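Local structure of extracellular ligand-binding receptor (Desulfitobacterium hafniense, 4Q6B) at residues D55-A66 against H81-A90; A287-E298 against L318-H328. The protein probably serves as the substrate-binding component of an ABC transporter for amino acids, closing its two lobes around leucine. All coordinates share one frame; numbering follows the deposited sequence.

Interaction 1 of 2, residues D55-A66 against H81-A90; sequences DEAELEKGLAIA and HRNSFISIPA. With LEU (leucine), chain B.
I86 lies with its CD1 over the peptide joining A57 to E58, 3.5 Å from A57 C, while its CG2 branch is 4.0 Å from G62 CA. CG2 reaches that helix because it stands opposite the backbone N, with CG1 turned beside it (chi1 -54°). G62 is what permits the fit, since any beta carbon there would collide with this methyl. Further along, L59 CD1 meets P89 CG at 3.6 Å, L63 CD2 leans on the backbone of A90, and A66 faces A90 methyl to methyl. F85 brings CZ to A57 O, which lies at the ring edge.

Beside this apolar seam is one polar bond: H81 ND1 donates to D55 OD2 at 2.8 Å and 161°, in the ring plane and on the anti lone pair, with carboxylate and imidazole nearly coplanar. Two waters link the same oxygen to the backbone N atoms of R82 and N83, and D55 OD1 closes an Asx turn onto A57 N. Thus one aspartate braces the loop before S84, whose N donates to the ligand leucine O at 2.9 Å and whose OG donates to its OXT at 2.6 Å.

Helix segments 59-66 and 84-90 cross at -36°, as neighbours from successive beta-alpha-beta crossovers around strand 75-79; beneath them I65 and H81 rest on A16 of strand 10-17, and Y94 of helix 84-97 bonds H81 NE2.

Interaction 2 of 2, residues A287-E298 against L318-H328; sequences AAGYDAVILLAE and LGPWEGVMGMH
D291 points its carboxylate from the helix into the two-residue loop of a beta hairpin, strands 321-323 and 326-328, in the N-terminal lobe of this periplasmic binding protein fold. OD1 accepts from V324 N at 2.8 Å on its syn lone pair, while OD2 takes M325 N on the syn side at 3.0 Å. H328 NE2 reaches OD2 at 2.8 Å from the other face of the carboxylate plane. The imidazole stands almost upright against the carboxylate, their planes 81° apart, yet keeps OD2 within its own ring plane. Three N-H groups thus grip a buried anion and fix its rotation. D336 takes the other ring nitrogen of H328, and a histidine between two carboxylates would probably be favoured in its protonated form.

W321 presents different sides to different partners. With CG anti to its N (chi1 -178°), the indole extends across to the helix, where I294 CG2 meets the ring edge 3.4 Å from CZ2. The carboxylate of E298 lies beyond the pyrrole edge, steeply turned to the indole. In the modelled conformer, one of two for L295, L295 covers one indole face and puts CD1 over the imidazole of H328; this layer is therefore less certain. An alanine in place of W321 would remove the indole and is likely to open a gap beside I294 CG2 and under L295, leaving E298 without its aromatic neighbour.

In the loop itself, V324 CG1 touches Y290 CE1 at 3.7 Å, crossing the phenol at about a right angle. Selenomethionine M325, bent at its last torsion, lays SE 3.6 Å from A288 CA.

Both contacts belong to the N-terminal lobe, about 23 Å apart between centres, and they share no segment. Interaction 1 joins two helices and is only partly buried, with L59 and L63 partly exposed and F85 exposed; interaction 2 is largely buried, with I294, E298 and L318 partly open to solvent, and sets a helix against a hairpin. Each relies on a histidine-aspartate bond, but differently. In 55-66 against 81-90 the aspartate sits in a loop, nearly coplanar with the imidazole and assisted by waters beside the ligand pocket. In 287-298 against 318-328 it comes from the helix, meets the ring steeply and is held by protein N-H groups away from the annotated sites. The pair illustrates how one motif adapts to its place in a fold.

Interaction 1 of 2, residues D55-A66 against H81-A90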
loop_
_atom_site.group_PDB
_atom_site.type_symbol
_atom_site.label_atom_id
_atom_site.label_comp_id
_atom_site.label_asym_id
_atom_site.label_seq_id
_atom_site.Cartn_x
_atom_site.Cartn_y
_atom_site.Cartn_z
ATOM N N ASP A 55 -6.700 -2.603 15.536
ATOM C CA ASP A 55 -7.072 -3.999 15.248
ATOM C C ASP A 55 -5.992 -5.031 15.548
ATOM O O ASP A 55 -6.216 -6.234 15.366
ATOM C CB ASP A 55 -7.641 -4.175 13.826
ATOM C CG ASP A 55 -6.616 -4.024 12.736
ATOM O OD1 ASP A 55 -5.404 -3.938 13.007
ATOM O OD2 ASP A 55 -7.021 -3.987 11.545
ATOM N N GLU A 56 -4.852 -4.557 16.068
ATOM C CA GLU A 56 -3.704 -5.390 16.404
ATOM C C GLU A 56 -3.277 -6.321 15.294
ATOM O O GLU A 56 -2.629 -7.341 15.612
ATOM C CB GLU A 56 -3.960 -6.231 17.671
ATOM C CG GLU A 56 -4.219 -5.392 18.944
ATOM C CD GLU A 56 -4.750 -6.201 20.141
ATOM O OE1 GLU A 56 -4.533 -7.434 20.216
ATOM O OE2 GLU A 56 -5.380 -5.585 21.032
ATOM N N ALA A 57 -3.599 -5.998 14.039
ATOM C CA ALA A 57 -3.335 -6.928 12.921
ATOM C C ALA A 57 -3.895 -8.339 13.167
ATOM O O ALA A 57 -3.299 -9.371 12.761
ATOM C CB ALA A 57 -1.831 -6.987 12.612
ATOM N N GLU A 58 -5.055 -8.397 13.822
ATOM C CA GLU A 58 -5.741 -9.676 14.086
ATOM C C GLU A 58 -7.126 -9.689 13.448
ATOM O O GLU A 58 -7.869 -8.715 13.566
ATOM C CB GLU A 58 -5.871 -9.922 15.590
ATOM C CG GLU A 58 -4.498 -10.117 16.271
ATOM C CD GLU A 58 -4.580 -10.242 17.788
ATOM O OE1 GLU A 58 -5.710 -10.182 18.339
ATOM O OE2 GLU A 58 -3.512 -10.410 18.424
ATOM N N LEU A 59 -7.432 -10.757 12.711
ATOM C CA LEU A 59 -8.690 -10.865 11.986
ATOM C C LEU A 59 -9.886 -10.732 12.942
ATOM O O LEU A 59 -10.829 -9.984 12.649
ATOM C CB LEU A 59 -8.762 -12.230 11.246
ATOM C CG LEU A 59 -10.098 -12.490 10.531
ATOM C CD1 LEU A 59 -10.351 -11.462 9.503
ATOM C CD2 LEU A 59 -10.096 -13.884 9.921
ATOM N N GLU A 60 -9.838 -11.397 14.081
ATOM C CA GLU A 60 -11.031 -11.414 14.980
ATOM C C GLU A 60 -11.285 -10.002 15.502
ATOM O O GLU A 60 -12.435 -9.528 15.507
ATOM C CB GLU A 60 -10.914 -12.397 16.143
ATOM C CG GLU A 60 -10.881 -13.834 15.685
ATOM C CD GLU A 60 -10.653 -14.833 16.803
ATOM O OE1 GLU A 60 -10.543 -16.044 16.487
ATOM O OE2 GLU A 60 -10.598 -14.424 17.991
ATOM N N LYS A 61 -10.223 -9.331 15.962
ATOM C CA LYS A 61 -10.388 -7.951 16.416
ATOM C C LYS A 61 -10.830 -7.021 15.278
ATOM O O LYS A 61 -11.664 -6.111 15.472
ATOM C CB LYS A 61 -9.085 -7.407 17.030
ATOM C CG LYS A 61 -9.295 -6.023 17.647
ATOM C CD LYS A 61 -8.427 -5.743 18.856
ATOM C CE LYS A 61 -8.954 -4.523 19.616
ATOM N NZ LYS A 61 -7.804 -3.848 20.329
ATOM N N GLY A 62 -10.250 -7.199 14.094
ATOM C CA GLY A 62 -10.663 -6.439 12.919
ATOM C C GLY A 62 -12.139 -6.520 12.538
ATOM O O GLY A 62 -12.768 -5.497 12.225
ATOM N N LEU A 63 -12.684 -7.725 12.538
ATOM C CA LEU A 63 -14.116 -7.917 12.251
ATOM C C LEU A 63 -14.992 -7.275 13.334
ATOM O O LEU A 63 -16.056 -6.729 13.041
ATOM C CB LEU A 63 -14.465 -9.408 12.106
ATOM C CG LEU A 63 -13.696 -10.073 10.933
ATOM C CD1 LEU A 63 -14.059 -11.522 10.819
ATOM C CD2 LEU A 63 -13.994 -9.380 9.579
ATOM N N ALA A 64 -14.571 -7.363 14.593
ATOM C CA ALA A 64 -15.325 -6.744 15.701
ATOM C C ALA A 64 -15.353 -5.222 15.571
ATOM O O ALA A 64 -16.392 -4.581 15.818
ATOM C CB ALA A 64 -14.716 -7.151 17.034
ATOM N N ILE A 65 -14.214 -4.639 15.210
ATOM C CA ILE A 65 -14.106 -3.204 14.976
ATOM C C ILE A 65 -14.998 -2.812 13.810
ATOM O O ILE A 65 -15.735 -1.777 13.875
ATOM C CB ILE A 65 -12.623 -2.823 14.721
ATOM C CG1 ILE A 65 -11.854 -2.878 16.061
ATOM C CG2 ILE A 65 -12.463 -1.439 14.045
ATOM C CD1 ILE A 65 -10.323 -2.781 15.934
ATOM N N ALA A 66 -14.988 -3.637 12.752
ATOM C CA ALA A 66 -15.759 -3.272 11.544
ATOM C C ALA A 66 -17.250 -3.191 11.892
ATOM O O ALA A 66 -17.943 -2.215 11.504
ATOM C CB ALA A 66 -15.512 -4.312 10.377
ATOM N N HIS A 81 -8.539 -1.412 6.339
ATOM C CA HIS A 81 -7.581 -1.774 7.397
ATOM C C HIS A 81 -6.190 -1.842 6.721
ATOM O O HIS A 81 -6.043 -1.450 5.545
ATOM C CB HIS A 81 -7.964 -3.127 8.028
ATOM C CG HIS A 81 -9.280 -3.100 8.758
ATOM N ND1 HIS A 81 -9.399 -3.517 10.074
ATOM C CD2 HIS A 81 -10.519 -2.692 8.382
ATOM C CE1 HIS A 81 -10.648 -3.367 10.473
ATOM N NE2 HIS A 81 -11.352 -2.871 9.466
ATOM N N ARG A 82 -5.172 -2.327 7.426
ATOM C CA ARG A 82 -3.814 -2.331 6.842
ATOM C C ARG A 82 -3.606 -3.620 6.069
ATOM O O ARG A 82 -3.284 -3.605 4.859
ATOM C CB ARG A 82 -2.761 -2.274 7.945
ATOM C CG ARG A 82 -1.327 -2.135 7.406
ATOM C CD ARG A 82 -0.335 -2.024 8.588
ATOM N NE ARG A 82 1.069 -1.838 8.199
ATOM C CZ ARG A 82 1.959 -2.820 8.112
ATOM N NH1 ARG A 82 3.212 -2.545 7.761
ATOM N NH2 ARG A 82 1.591 -4.069 8.371
ATOM N N ASN A 83 -3.856 -4.742 6.722
ATOM C CA ASN A 83 -3.510 -6.029 6.115
ATOM C C ASN A 83 -4.638 -6.476 5.208
ATOM O O ASN A 83 -5.809 -6.423 5.613
ATOM C CB ASN A 83 -3.338 -7.120 7.202
ATOM C CG ASN A 83 -2.241 -6.774 8.191
ATOM O OD1 ASN A 83 -2.486 -6.029 9.140
ATOM N ND2 ASN A 83 -1.021 -7.269 7.952
ATOM N N SER A 84 -4.315 -6.938 4.007
ATOM C CA SER A 84 -5.397 -7.423 3.132
ATOM C C SER A 84 -6.212 -8.584 3.707
ATOM O O SER A 84 -7.419 -8.678 3.453
ATOM C CB SER A 84 -4.836 -7.823 1.755
ATOM O OG SER A 84 -4.338 -6.695 1.060
ATOM N N PHE A 85 -5.603 -9.479 4.495
ATOM C CA PHE A 85 -6.406 -10.589 5.036
ATOM C C PHE A 85 -7.450 -10.156 6.060
ATOM O O PHE A 85 -8.363 -10.936 6.399
ATOM C CB PHE A 85 -5.523 -11.702 5.590
ATOM C CG PHE A 85 -4.975 -11.407 6.975
ATOM C CD1 PHE A 85 -5.629 -11.882 8.096
ATOM C CD2 PHE A 85 -3.808 -10.675 7.136
ATOM C CE1 PHE A 85 -5.145 -11.636 9.381
ATOM C CE2 PHE A 85 -3.315 -10.411 8.443
ATOM C CZ PHE A 85 -4.000 -10.894 9.543
ATOM N N ILE A 86 -7.316 -8.930 6.553
ATOM C CA ILE A 86 -8.346 -8.298 7.380
ATOM C C ILE A 86 -9.260 -7.412 6.557
ATOM O O ILE A 86 -10.477 -7.518 6.660
ATOM C CB ILE A 86 -7.669 -7.527 8.537
ATOM C CG1 ILE A 86 -6.739 -8.490 9.269
ATOM C CG2 ILE A 86 -8.733 -6.845 9.477
ATOM C CD1 ILE A 86 -6.145 -7.872 10.532
ATOM N N SER A 87 -8.715 -6.573 5.677
ATOM C CA SER A 87 -9.584 -5.690 4.892
ATOM C C SER A 87 -10.585 -6.456 4.016
ATOM O O SER A 87 -11.742 -6.030 3.866
ATOM C CB SER A 87 -8.744 -4.762 3.994
ATOM O OG SER A 87 -8.047 -3.804 4.758
ATOM N N ILE A 88 -10.156 -7.545 3.392
ATOM C CA ILE A 88 -11.068 -8.257 2.495
ATOM C C ILE A 88 -12.347 -8.765 3.219
ATOM O O ILE A 88 -13.469 -8.434 2.811
ATOM C CB ILE A 88 -10.313 -9.377 1.736
ATOM C CG1 ILE A 88 -9.279 -8.728 0.787
ATOM C CG2 ILE A 88 -11.272 -10.314 1.013
ATOM C CD1 ILE A 88 -8.291 -9.805 0.267
ATOM N N PRO A 89 -12.198 -9.505 4.320
ATOM C CA PRO A 89 -13.478 -9.873 4.968
ATOM C C PRO A 89 -14.166 -8.699 5.682
ATOM O O PRO A 89 -15.420 -8.642 5.686
ATOM C CB PRO A 89 -13.078 -10.957 5.978
ATOM C CG PRO A 89 -11.625 -10.825 6.147
ATOM C CD PRO A 89 -11.040 -10.235 4.879
ATOM N N ALA A 90 -13.394 -7.778 6.271
ATOM C CA ALA A 90 -14.037 -6.638 6.948
ATOM C C ALA A 90 -14.847 -5.796 5.947
ATOM O O ALA A 90 -15.909 -5.300 6.282
ATOM C CB ALA A 90 -13.002 -5.730 7.641
HETATM N N LEU B . 0.269 -4.422 1.492
HETATM C CA LEU B . 0.100 -5.290 2.663
HETATM C C LEU B . -1.214 -6.049 2.583
HETATM O O LEU B . -1.507 -6.893 3.420
HETATM C CB LEU B . 0.146 -4.443 3.934
HETATM C CG LEU B . 1.593 -3.940 3.983
HETATM C CD1 LEU B . 1.640 -2.462 4.237
HETATM C CD2 LEU B . 2.476 -4.697 4.965
HETATM O OXT LEU B . -1.975 -5.830 1.629
HETATM O O HOH W 1 -4.933 -4.399 9.680
HETATM O O HOH W 2 -5.776 -1.894 10.017
#

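Interaction 2 of 2, residues A287-E298 against L318-H328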
loop_
_atom_site.group_PDB
_atom_site.type_symbol
_atom_site.label_atom_id
_atom_site.label_comp_id
_atom_site.label_asym_id
_atom_site.label_seq_id
_atom_site.Cartn_x
_atom_site.Cartn_y
_atom_site.Cartn_z
ATOM N N ALA A 287 1.732 9.526 4.350
ATOM C CA ALA A 287 1.218 10.175 3.123
ATOM C C ALA A 287 -0.126 9.599 2.640
ATOM O O ALA A 287 -1.035 10.348 2.268
ATOM C CB ALA A 287 2.291 10.104 1.995
ATOM N N ALA A 288 -0.250 8.281 2.641
ATOM C CA ALA A 288 -1.507 7.608 2.273
ATOM C C ALA A 288 -2.639 7.942 3.259
ATOM O O ALA A 288 -3.780 8.190 2.853
ATOM C CB ALA A 288 -1.268 6.098 2.184
ATOM N N GLY A 289 -2.321 7.956 4.555
ATOM C CA GLY A 289 -3.298 8.391 5.567
ATOM C C GLY A 289 -3.745 9.829 5.370
ATOM O O GLY A 289 -4.946 10.157 5.488
ATOM N N TYR A 290 -2.794 10.726 5.099
ATOM C CA TYR A 290 -3.092 12.122 4.874
ATOM C C TYR A 290 -4.018 12.259 3.653
ATOM O O TYR A 290 -5.088 12.916 3.730
ATOM C CB TYR A 290 -1.768 12.916 4.728
ATOM C CG TYR A 290 -1.965 14.414 4.550
ATOM C CD1 TYR A 290 -2.216 14.968 3.294
ATOM C CD2 TYR A 290 -1.889 15.267 5.637
ATOM C CE1 TYR A 290 -2.364 16.357 3.129
ATOM C CE2 TYR A 290 -2.062 16.633 5.503
ATOM C CZ TYR A 290 -2.307 17.183 4.241
ATOM O OH TYR A 290 -2.467 18.550 4.122
ATOM N N ASP A 291 -3.651 11.636 2.536
ATOM C CA ASP A 291 -4.502 11.766 1.355
ATOM C C ASP A 291 -5.887 11.141 1.608
ATOM O O ASP A 291 -6.907 11.679 1.071
ATOM C CB ASP A 291 -3.876 11.117 0.107
ATOM C CG ASP A 291 -2.940 12.069 -0.648
ATOM O OD1 ASP A 291 -2.788 13.264 -0.278
ATOM O OD2 ASP A 291 -2.331 11.595 -1.628
ATOM N N ALA A 292 -5.968 10.108 2.442
ATOM C CA ALA A 292 -7.277 9.477 2.631
ATOM C C ALA A 292 -8.210 10.433 3.370
ATOM O O ALA A 292 -9.380 10.503 3.080
ATOM C CB ALA A 292 -7.144 8.173 3.444
ATOM N N VAL A 293 -7.695 11.096 4.398
ATOM C CA VAL A 293 -8.484 12.050 5.170
ATOM C C VAL A 293 -8.882 13.218 4.277
ATOM O O VAL A 293 -10.049 13.629 4.278
ATOM C CB VAL A 293 -7.716 12.575 6.421
ATOM C CG1 VAL A 293 -8.438 13.805 7.049
ATOM C CG2 VAL A 293 -7.546 11.484 7.456
ATOM N N ILE A 294 -7.948 13.715 3.465
ATOM C CA ILE A 294 -8.264 14.893 2.666
ATOM C C ILE A 294 -9.324 14.523 1.610
ATOM O O ILE A 294 -10.272 15.308 1.349
ATOM C CB ILE A 294 -7.029 15.507 1.988
ATOM C CG1 ILE A 294 -5.992 16.003 3.016
ATOM C CG2 ILE A 294 -7.451 16.708 1.110
ATOM C CD1 ILE A 294 -6.502 17.003 3.999
ATOM N N LEU A 295 -9.147 13.346 0.996
ATOM C CA LEU A 295 -10.063 12.832 -0.030
ATOM C C LEU A 295 -11.465 12.675 0.567
ATOM O O LEU A 295 -12.451 13.182 0.026
ATOM C CB LEU A 295 -9.589 11.452 -0.534
ATOM C CG LEU A 295 -8.579 11.235 -1.675
ATOM C CD1 LEU A 295 -7.668 9.999 -1.489
ATOM C CD2 LEU A 295 -9.334 11.133 -2.995
ATOM N N LEU A 296 -11.547 12.007 1.713
ATOM C CA LEU A 296 -12.871 11.764 2.324
ATOM C C LEU A 296 -13.535 13.080 2.736
ATOM O O LEU A 296 -14.766 13.274 2.610
ATOM C CB LEU A 296 -12.788 10.847 3.531
ATOM C CG LEU A 296 -12.424 9.418 3.202
ATOM C CD1 LEU A 296 -12.089 8.660 4.505
ATOM C CD2 LEU A 296 -13.594 8.733 2.497
ATOM N N ALA A 297 -12.744 14.024 3.216
ATOM C CA ALA A 297 -13.350 15.289 3.641
ATOM C C ALA A 297 -13.902 16.041 2.446
ATOM O O ALA A 297 -14.989 16.634 2.526
ATOM C CB ALA A 297 -12.328 16.151 4.452
ATOM N N GLU A 298 -13.177 15.996 1.325
ATOM C CA GLU A 298 -13.656 16.671 0.119
ATOM C C GLU A 298 -14.963 16.015 -0.323
ATOM O O GLU A 298 -15.927 16.726 -0.609
ATOM C CB GLU A 298 -12.585 16.617 -0.982
ATOM C CG GLU A 298 -12.866 17.489 -2.167
ATOM C CD GLU A 298 -11.585 17.980 -2.816
ATOM O OE1 GLU A 298 -10.642 18.370 -2.079
ATOM O OE2 GLU A 298 -11.511 17.964 -4.062
ATOM N N LEU A 318 -15.540 12.381 -7.812
ATOM C CA LEU A 318 -14.377 13.298 -7.801
ATOM C C LEU A 318 -13.571 13.193 -9.087
ATOM O O LEU A 318 -12.978 14.186 -9.529
ATOM C CB LEU A 318 -13.485 13.049 -6.593
ATOM C CG LEU A 318 -14.198 13.454 -5.312
ATOM C CD1 LEU A 318 -13.374 13.091 -4.105
ATOM C CD2 LEU A 318 -14.576 14.912 -5.305
ATOM N N GLY A 319 -13.542 12.012 -9.708
ATOM C CA GLY A 319 -12.785 11.864 -10.947
ATOM C C GLY A 319 -11.337 11.972 -10.519
ATOM O O GLY A 319 -11.021 11.676 -9.369
ATOM N N PRO A 320 -10.458 12.437 -11.419
ATOM C CA PRO A 320 -9.057 12.631 -11.008
ATOM C C PRO A 320 -8.931 13.687 -9.920
ATOM O O PRO A 320 -9.531 14.757 -9.998
ATOM C CB PRO A 320 -8.367 13.088 -12.283
ATOM C CG PRO A 320 -9.406 13.419 -13.213
ATOM C CD PRO A 320 -10.691 12.785 -12.821
ATOM N N TRP A 321 -8.185 13.353 -8.888
ATOM C CA TRP A 321 -8.042 14.228 -7.730
ATOM C C TRP A 321 -6.580 14.265 -7.256
ATOM O O TRP A 321 -5.982 13.214 -6.988
ATOM C CB TRP A 321 -8.888 13.652 -6.615
ATOM C CG TRP A 321 -8.895 14.449 -5.365
ATOM C CD1 TRP A 321 -9.715 15.495 -5.072
ATOM C CD2 TRP A 321 -8.070 14.242 -4.212
ATOM N NE1 TRP A 321 -9.442 15.965 -3.815
ATOM C CE2 TRP A 321 -8.434 15.218 -3.264
ATOM C CE3 TRP A 321 -7.034 13.352 -3.903
ATOM C CZ2 TRP A 321 -7.820 15.314 -2.014
ATOM C CZ3 TRP A 321 -6.417 13.452 -2.658
ATOM C CH2 TRP A 321 -6.825 14.421 -1.726
ATOM N N GLU A 322 -6.019 15.473 -7.145
ATOM C CA GLU A 322 -4.601 15.598 -6.811
ATOM C C GLU A 322 -4.346 15.594 -5.331
ATOM O O GLU A 322 -4.943 16.394 -4.585
ATOM C CB GLU A 322 -4.080 16.908 -7.413
ATOM C CG GLU A 322 -4.383 17.025 -8.876
ATOM C CD GLU A 322 -3.436 16.222 -9.752
ATOM O OE1 GLU A 322 -3.550 16.327 -10.998
ATOM O OE2 GLU A 322 -2.555 15.514 -9.215
ATOM N N GLY A 323 -3.417 14.726 -4.917
ATOM C CA GLY A 323 -3.059 14.548 -3.516
ATOM C C GLY A 323 -1.545 14.639 -3.362
ATOM O O GLY A 323 -0.837 14.886 -4.331
ATOM N N VAL A 324 -1.052 14.372 -2.152
ATOM C CA VAL A 324 0.390 14.430 -1.935
ATOM C C VAL A 324 1.102 13.260 -2.577
ATOM O O VAL A 324 2.293 13.333 -2.876
ATOM C CB VAL A 324 0.728 14.493 -0.425
ATOM C CG1 VAL A 324 -0.102 15.594 0.241
ATOM C CG2 VAL A 324 0.526 13.131 0.265
HETATM N N MSE A 325 0.358 12.180 -2.803
HETATM C CA MSE A 325 0.960 10.983 -3.425
HETATM C C MSE A 325 1.052 11.129 -4.951
HETATM O O MSE A 325 1.752 10.351 -5.608
HETATM C CB MSE A 325 0.101 9.779 -3.093
HETATM C CG MSE A 325 0.207 9.390 -1.649
HETATM SE SE MSE A 325 -1.020 7.895 -1.318
HETATM C CE MSE A 325 -0.428 6.680 -2.773
ATOM N N GLY A 326 0.316 12.081 -5.513
ATOM C CA GLY A 326 0.126 12.144 -6.964
ATOM C C GLY A 326 -1.371 12.208 -7.328
ATOM O O GLY A 326 -2.224 12.604 -6.509
HETATM N N MSE A 327 -1.705 11.804 -8.547
HETATM C CA MSE A 327 -3.094 11.884 -8.933
HETATM C C MSE A 327 -3.845 10.613 -8.623
HETATM O O MSE A 327 -3.423 9.514 -9.020
HETATM C CB MSE A 327 -3.262 12.271 -10.396
HETATM C CG MSE A 327 -4.718 12.439 -10.731
HETATM SE SE MSE A 327 -5.420 10.825 -11.540
HETATM C CE MSE A 327 -5.134 11.405 -13.361
ATOM N N HIS A 328 -4.949 10.779 -7.898
ATOM C CA HIS A 328 -5.820 9.674 -7.487
ATOM C C HIS A 328 -7.021 9.608 -8.415
ATOM O O HIS A 328 -7.493 10.628 -8.875
ATOM C CB HIS A 328 -6.335 9.916 -6.061
ATOM C CG HIS A 328 -5.281 9.771 -4.989
ATOM N ND1 HIS A 328 -4.942 8.554 -4.422
ATOM C CD2 HIS A 328 -4.510 10.697 -4.364
ATOM C CE1 HIS A 328 -4.009 8.739 -3.500
ATOM N NE2 HIS A 328 -3.730 10.030 -3.448
#